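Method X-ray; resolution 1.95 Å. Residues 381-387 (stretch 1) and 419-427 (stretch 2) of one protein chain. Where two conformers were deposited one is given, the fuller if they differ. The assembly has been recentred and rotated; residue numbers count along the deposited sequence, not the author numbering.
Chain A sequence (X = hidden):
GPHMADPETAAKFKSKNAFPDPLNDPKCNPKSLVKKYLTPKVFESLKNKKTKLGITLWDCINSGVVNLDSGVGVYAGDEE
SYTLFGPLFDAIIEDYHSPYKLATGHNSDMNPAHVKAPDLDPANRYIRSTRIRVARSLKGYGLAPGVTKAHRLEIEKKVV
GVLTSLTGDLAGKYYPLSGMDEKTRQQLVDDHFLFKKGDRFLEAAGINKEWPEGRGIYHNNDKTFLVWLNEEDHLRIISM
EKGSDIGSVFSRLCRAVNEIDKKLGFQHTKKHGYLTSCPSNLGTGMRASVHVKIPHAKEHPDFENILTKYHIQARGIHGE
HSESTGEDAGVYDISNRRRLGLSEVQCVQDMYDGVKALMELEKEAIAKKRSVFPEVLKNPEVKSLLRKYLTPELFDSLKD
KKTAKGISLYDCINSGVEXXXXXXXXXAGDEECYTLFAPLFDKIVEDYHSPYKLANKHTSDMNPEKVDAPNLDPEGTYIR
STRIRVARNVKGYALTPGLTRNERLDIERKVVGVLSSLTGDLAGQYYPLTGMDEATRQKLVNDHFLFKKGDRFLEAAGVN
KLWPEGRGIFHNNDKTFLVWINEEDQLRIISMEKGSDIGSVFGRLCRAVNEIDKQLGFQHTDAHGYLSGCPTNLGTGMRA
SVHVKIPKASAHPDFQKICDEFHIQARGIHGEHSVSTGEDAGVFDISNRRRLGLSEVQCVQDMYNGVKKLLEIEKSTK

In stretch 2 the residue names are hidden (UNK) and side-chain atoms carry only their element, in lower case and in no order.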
ATOM      1  N   GLU A 381     -17.774  33.770  -0.888  1.00 78.99           N
ATOM      2  CA  GLU A 381     -18.042  33.018  -2.117  1.00 78.98           C
ATOM      3  C   GLU A 381     -17.855  31.500  -2.023  1.00 74.83           C
ATOM      4  O   GLU A 381     -17.896  30.801  -3.041  1.00 75.38           O
ATOM      5  CB  GLU A 381     -17.257  33.582  -3.302  1.00 82.90           C
ATOM      6  CG  GLU A 381     -17.982  34.699  -4.041  1.00 85.84           C
ATOM      7  CD  GLU A 381     -17.486  34.870  -5.461  1.00 87.38           C
ATOM      8  OE1 GLU A 381     -16.602  35.723  -5.684  1.00 88.50           O
ATOM      9  OE2 GLU A 381     -17.980  34.148  -6.352  1.00 87.04           O
ATOM     10  N   VAL A 382     -17.652  30.993  -0.811  1.00 69.30           N
ATOM     11  CA  VAL A 382     -17.672  29.550  -0.575  1.00 62.53           C
ATOM     12  C   VAL A 382     -19.116  29.107  -0.326  1.00 56.59           C
ATOM     13  O   VAL A 382     -19.777  29.612   0.580  1.00 55.32           O
ATOM     14  CB  VAL A 382     -16.785  29.151   0.619  1.00 61.19           C
ATOM     15  CG1 VAL A 382     -17.018  27.694   0.990  1.00 61.17           C
ATOM     16  CG2 VAL A 382     -15.314  29.402   0.300  1.00 60.37           C
ATOM     17  N   LYS A 383     -19.600  28.166  -1.133  1.00 54.04           N
ATOM     18  CA  LYS A 383     -21.015  27.801  -1.110  1.00 51.64           C
ATOM     19  C   LYS A 383     -21.287  26.328  -0.801  1.00 45.38           C
ATOM     20  O   LYS A 383     -22.359  25.811  -1.116  1.00 45.44           O
ATOM     21  CB  LYS A 383     -21.678  28.194  -2.428  1.00 55.31           C
ATOM     22  CG  LYS A 383     -21.616  29.680  -2.699  1.00 60.00           C
ATOM     23  CD  LYS A 383     -22.351  30.458  -1.617  1.00 63.96           C
ATOM     24  CE  LYS A 383     -21.965  31.929  -1.629  1.00 66.29           C
ATOM     25  NZ  LYS A 383     -22.238  32.584  -2.936  1.00 67.93           N
ATOM     26  N   SER A 384     -20.323  25.659  -0.180  1.00 41.61           N
ATOM     27  CA  SER A 384     -20.517  24.275   0.249  1.00 38.53           C
ATOM     28  C   SER A 384     -21.581  24.193   1.345  1.00 35.33           C
ATOM     29  O   SER A 384     -21.825  25.170   2.059  1.00 32.78           O
ATOM     30  CB  SER A 384     -19.205  23.689   0.762  1.00 37.89           C
ATOM     31  OG  SER A 384     -18.778  24.356   1.936  1.00 37.06           O
ATOM     32  N   LEU A 385     -22.223  23.034   1.469  1.00 33.68           N
ATOM     33  CA  LEU A 385     -23.196  22.818   2.540  1.00 32.80           C
ATOM     34  C   LEU A 385     -22.486  22.843   3.894  1.00 29.15           C
ATOM     35  O   LEU A 385     -23.097  23.140   4.925  1.00 29.11           O
ATOM     36  CB  LEU A 385     -23.919  21.483   2.352  1.00 32.25           C
ATOM     37  CG  LEU A 385     -24.717  21.297   1.061  1.00 33.11           C
ATOM     38  CD1 LEU A 385     -25.253  19.885   0.954  1.00 34.25           C
ATOM     39  CD2 LEU A 385     -25.857  22.291   0.992  1.00 33.34           C
ATOM     40  N   LEU A 386     -21.196  22.518   3.877  1.00 27.62           N
ATOM     41  CA  LEU A 386     -20.355  22.598   5.064  1.00 32.17           C
ATOM     42  C   LEU A 386     -20.378  24.008   5.632  1.00 37.30           C
ATOM     43  O   LEU A 386     -20.658  24.211   6.817  1.00 38.46           O
ATOM     44  CB  LEU A 386     -18.917  22.193   4.732  1.00 29.08           C
ATOM     45  CG  LEU A 386     -17.891  22.402   5.847  1.00 30.11           C
ATOM     46  CD1 LEU A 386     -18.292  21.617   7.091  1.00 28.27           C
ATOM     47  CD2 LEU A 386     -16.478  22.018   5.393  1.00 26.14           C
ATOM     48  N   ARG A 387     -20.084  24.982   4.778  1.00 37.66           N
ATOM     49  CA  ARG A 387     -20.066  26.381   5.180  1.00 38.95           C
ATOM     50  C   ARG A 387     -21.460  26.815   5.623  1.00 37.09           C
ATOM     51  O   ARG A 387     -21.615  27.549   6.600  1.00 37.36           O
ATOM     52  CB  ARG A 387     -19.590  27.242   4.006  1.00 44.81           C
ATOM     53  CG  ARG A 387     -19.174  28.666   4.363  1.00 50.13           C
ATOM     54  CD  ARG A 387     -20.364  29.604   4.503  1.00 54.35           C
ATOM     55  NE  ARG A 387     -19.968  31.005   4.556  1.00 60.04           N
ATOM     56  CZ  ARG A 387     -20.006  31.823   3.509  1.00 62.75           C
ATOM     57  NH1 ARG A 387     -20.426  31.375   2.333  1.00 63.18           N
ATOM     58  NH2 ARG A 387     -19.630  33.085   3.644  1.00 63.20           N
ATOM     59  N   UNK A 419     -10.874  21.405   0.189  1.00 25.68           N
ATOM     60  CA  UNK A 419     -11.430  21.700  -1.123  1.00 27.21           C
ATOM     61  C   UNK A 419     -12.615  22.665  -1.029  1.00 31.90           C
ATOM     62  O   UNK A 419     -13.770  22.242  -1.002  1.00 30.50           O
ATOM     63  c   UNK A 419     -10.678  19.441  -2.011  1.00 30.42           C
ATOM     64  n   UNK A 419     -10.547  18.497  -1.081  1.00 29.50           N
ATOM     65  c   UNK A 419     -11.840  20.408  -1.837  1.00 26.86           C
ATOM     66  o   UNK A 419      -9.906  19.545  -2.967  1.00 30.13           O
ATOM     67  N   UNK A 420     -12.308  23.961  -0.997  1.00 35.51           N
ATOM     68  CA  UNK A 420     -13.302  25.022  -0.809  1.00 37.82           C
ATOM     69  C   UNK A 420     -14.441  24.962  -1.825  1.00 38.18           C
ATOM     70  O   UNK A 420     -15.552  25.426  -1.555  1.00 38.88           O
ATOM     71  c   UNK A 420     -11.974  27.491   1.248  1.00 43.38           C
ATOM     72  c   UNK A 420     -11.478  26.663   0.088  1.00 41.92           C
ATOM     73  c   UNK A 420     -10.319  27.371  -0.599  1.00 43.83           C
ATOM     74  c   UNK A 420     -12.625  26.392  -0.885  1.00 38.92           C
ATOM     75  N   UNK A 421     -14.158  24.382  -2.987  1.00 39.73           N
ATOM     76  CA  UNK A 421     -15.125  24.308  -4.075  1.00 37.68           C
ATOM     77  C   UNK A 421     -15.960  23.027  -4.038  1.00 33.94           C
ATOM     78  O   UNK A 421     -16.587  22.660  -5.037  1.00 32.29           O
ATOM     79  c   UNK A 421     -13.685  23.103  -5.776  1.00 44.15           C
ATOM     80  o   UNK A 421     -12.878  22.618  -4.952  1.00 43.44           O
ATOM     81  o   UNK A 421     -13.947  22.565  -6.873  1.00 45.81           O
ATOM     82  c   UNK A 421     -14.404  24.395  -5.419  1.00 40.20           C
ATOM     83  N   UNK A 422     -15.958  22.336  -2.902  1.00 34.60           N
ATOM     84  CA  UNK A 422     -16.782  21.140  -2.755  1.00 35.77           C
ATOM     85  C   UNK A 422     -18.249  21.556  -2.708  1.00 36.16           C
ATOM     86  O   UNK A 422     -18.566  22.686  -2.323  1.00 33.08           O
ATOM     87  c   UNK A 422     -16.431  20.383  -1.471  1.00 37.00           C
ATOM     88  o   UNK A 422     -15.051  20.469  -1.165  1.00 37.80           O
ATOM     89  N   UNK A 423     -19.140  20.647  -3.095  1.00 35.98           N
ATOM     90  CA  UNK A 423     -20.573  20.896  -2.995  1.00 38.53           C
ATOM     91  C   UNK A 423     -21.055  20.613  -1.578  1.00 37.99           C
ATOM     92  O   UNK A 423     -21.713  21.447  -0.950  1.00 38.14           O
ATOM     93  c   UNK A 423     -21.344  20.020  -3.982  1.00 41.15           C
ATOM     94  o   UNK A 423     -21.125  20.433  -5.315  1.00 44.08           O
ATOM     95  N   UNK A 424     -20.728  19.423  -1.090  1.00 37.60           N
ATOM     96  CA  UNK A 424     -21.102  19.014   0.256  0.61 36.37           C
ATOM     97  C   UNK A 424     -19.968  19.343   1.218  1.00 33.47           C
ATOM     98  O   UNK A 424     -20.066  20.285   2.011  1.00 33.89           O
ATOM     99  s   UNK A 424     -22.511  16.966  -1.048  0.61 64.80           S
ATOM    100  c   UNK A 424     -21.410  17.517   0.284  0.61 36.40           C
ATOM    101  N   UNK A 425     -18.894  18.567   1.138  1.00 29.38           N
ATOM    102  CA  UNK A 425     -17.715  18.833   1.937  1.00 28.25           C
ATOM    103  C   UNK A 425     -17.669  18.049   3.228  1.00 25.45           C
ATOM    104  O   UNK A 425     -16.792  18.282   4.065  1.00 27.43           O
ATOM    105  N   UNK A 426     -18.612  17.123   3.398  1.00 18.49           N
ATOM    106  CA  UNK A 426     -18.656  16.314   4.615  1.00 18.03           C
ATOM    107  C   UNK A 426     -18.723  14.823   4.310  1.00 21.01           C
ATOM    108  O   UNK A 426     -19.571  14.363   3.534  1.00 18.12           O
ATOM    109  c   UNK A 426     -19.700  16.025   6.870  1.00 14.13           C
ATOM    110  c   UNK A 426     -19.796  18.223   5.748  1.00 21.56           C
ATOM    111  c   UNK A 426     -19.818  16.722   5.527  1.00 16.03           C
ATOM    112  N   UNK A 427     -17.813  14.073   4.920  1.00 15.31           N
ATOM    113  CA  UNK A 427     -17.801  12.628   4.770  1.00 16.70           C
ATOM    114  C   UNK A 427     -17.931  12.025   6.157  1.00 17.54           C
ATOM    115  O   UNK A 427     -17.437  12.600   7.118  1.00 16.16           O
ATOM    116  c   UNK A 427     -16.492  12.180   4.121  1.00 15.49           C
ATOM    117  c   UNK A 427     -15.936  13.825   2.276  1.00 18.64           C
ATOM    118  c   UNK A 427     -16.138  13.222  -0.035  1.00 23.19           C
ATOM    119  c   UNK A 427     -16.675  11.645   1.672  1.00 17.44           C
ATOM    120  o   UNK A 427     -16.032  13.520  -1.378  1.00 25.29           O
ATOM    121  c   UNK A 427     -16.559  11.970   0.335  1.00 22.18           C
ATOM    122  c   UNK A 427     -15.820  14.165   0.929  1.00 20.44           C
ATOM    123  c   UNK A 427     -16.366  12.557   2.662  1.00 16.22           C
TER

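Position 419 carries four side-chain atoms: two carbons in line, the second bonded to one oxygen and one nitrogen. This is a short carboxamide, and it lies out of reach of stretch 1, with both polar atoms hydrogen-bonded elsewhere in the structure; the residue is Asn419. It is the first residue to leave helical geometry after a helix, and it opens a type I turn that ends at position 422.

Position 420 has four carbons and no heteroatom, forked at the second carbon, the pattern of leucine rather than isoleucine, which forks at the first. One terminal carbon approaches Val382, and the residue is Leu420. Its CD2 lies 4.0 Å from Val382 CG2, while its backbone O lies 3.7 Å from Val382 CG1, so the valine rests on both side chain and main chain.

At position 421 two carbons are followed by two oxygens on the second. The CA-to-CB bond points away from stretch 1, and both oxygens find hydrogen bonds elsewhere in the structure. The short branch ending in two oxygens is a carboxylate, giving Asp421.

Position 422 bears one carbon and one oxygen, and the side chain stays back, its CB 4.9 Å from Ser384 CB. A single hydroxyl on CB identifies Ser422. Its part in the contact is played by the backbone: Ser422 O lies 3.3 Å from Ser384 CB.

Position 423 repeats the pattern of one carbon and one oxygen, but here CB points away from stretch 1 and the side chain is exposed. This is Ser423, whose carbonyl faces the other stretch and accepts a hydrogen bond from Leu385 N (Leu385 N to Ser423 O, 2.9 Å).

At position 424 one carbon carries a sulfur, and no further carbon follows, which excludes methionine and leaves Cys424. Its CB also points away, although SG still lies 4.5 Å from Leu385 CD1.

Position 425 has no side-chain atoms and is Gly425. Its phi of 95° and psi of 7° suit glycine: a CB would be jammed against the preceding carbonyl oxygen and would lie only 3.4 Å from Leu386 CB.

Position 426 shows three carbons, forked at the first, with CB directed toward stretch 1. This is Val426, and its CG2 packs 3.9 Å from Leu386 CD1.

Position 427 has one carbon leading to a six-carbon ring that bears an oxygen, a phenol. It is Tyr427, out of reach of stretch 1.

The contact centres on the start of a helix. Ser384 is its N-cap, with OG accepting from Arg387 N (3.2 Å), while the next two amides turn to stretch 2: beside the Leu385 bond, Leu386 N donates to Cys424 O at 3.1 Å. Successive carbonyls thus serve successive amides, supplemented by a CA-H...O contact from Ser384 CA to Ser423 O (3.3 Å). Apolar pairs add to this polar centre, Val382 with Leu420 and Leu386 with Val426.

Stretch 2 419-427: NLDSSCGVY
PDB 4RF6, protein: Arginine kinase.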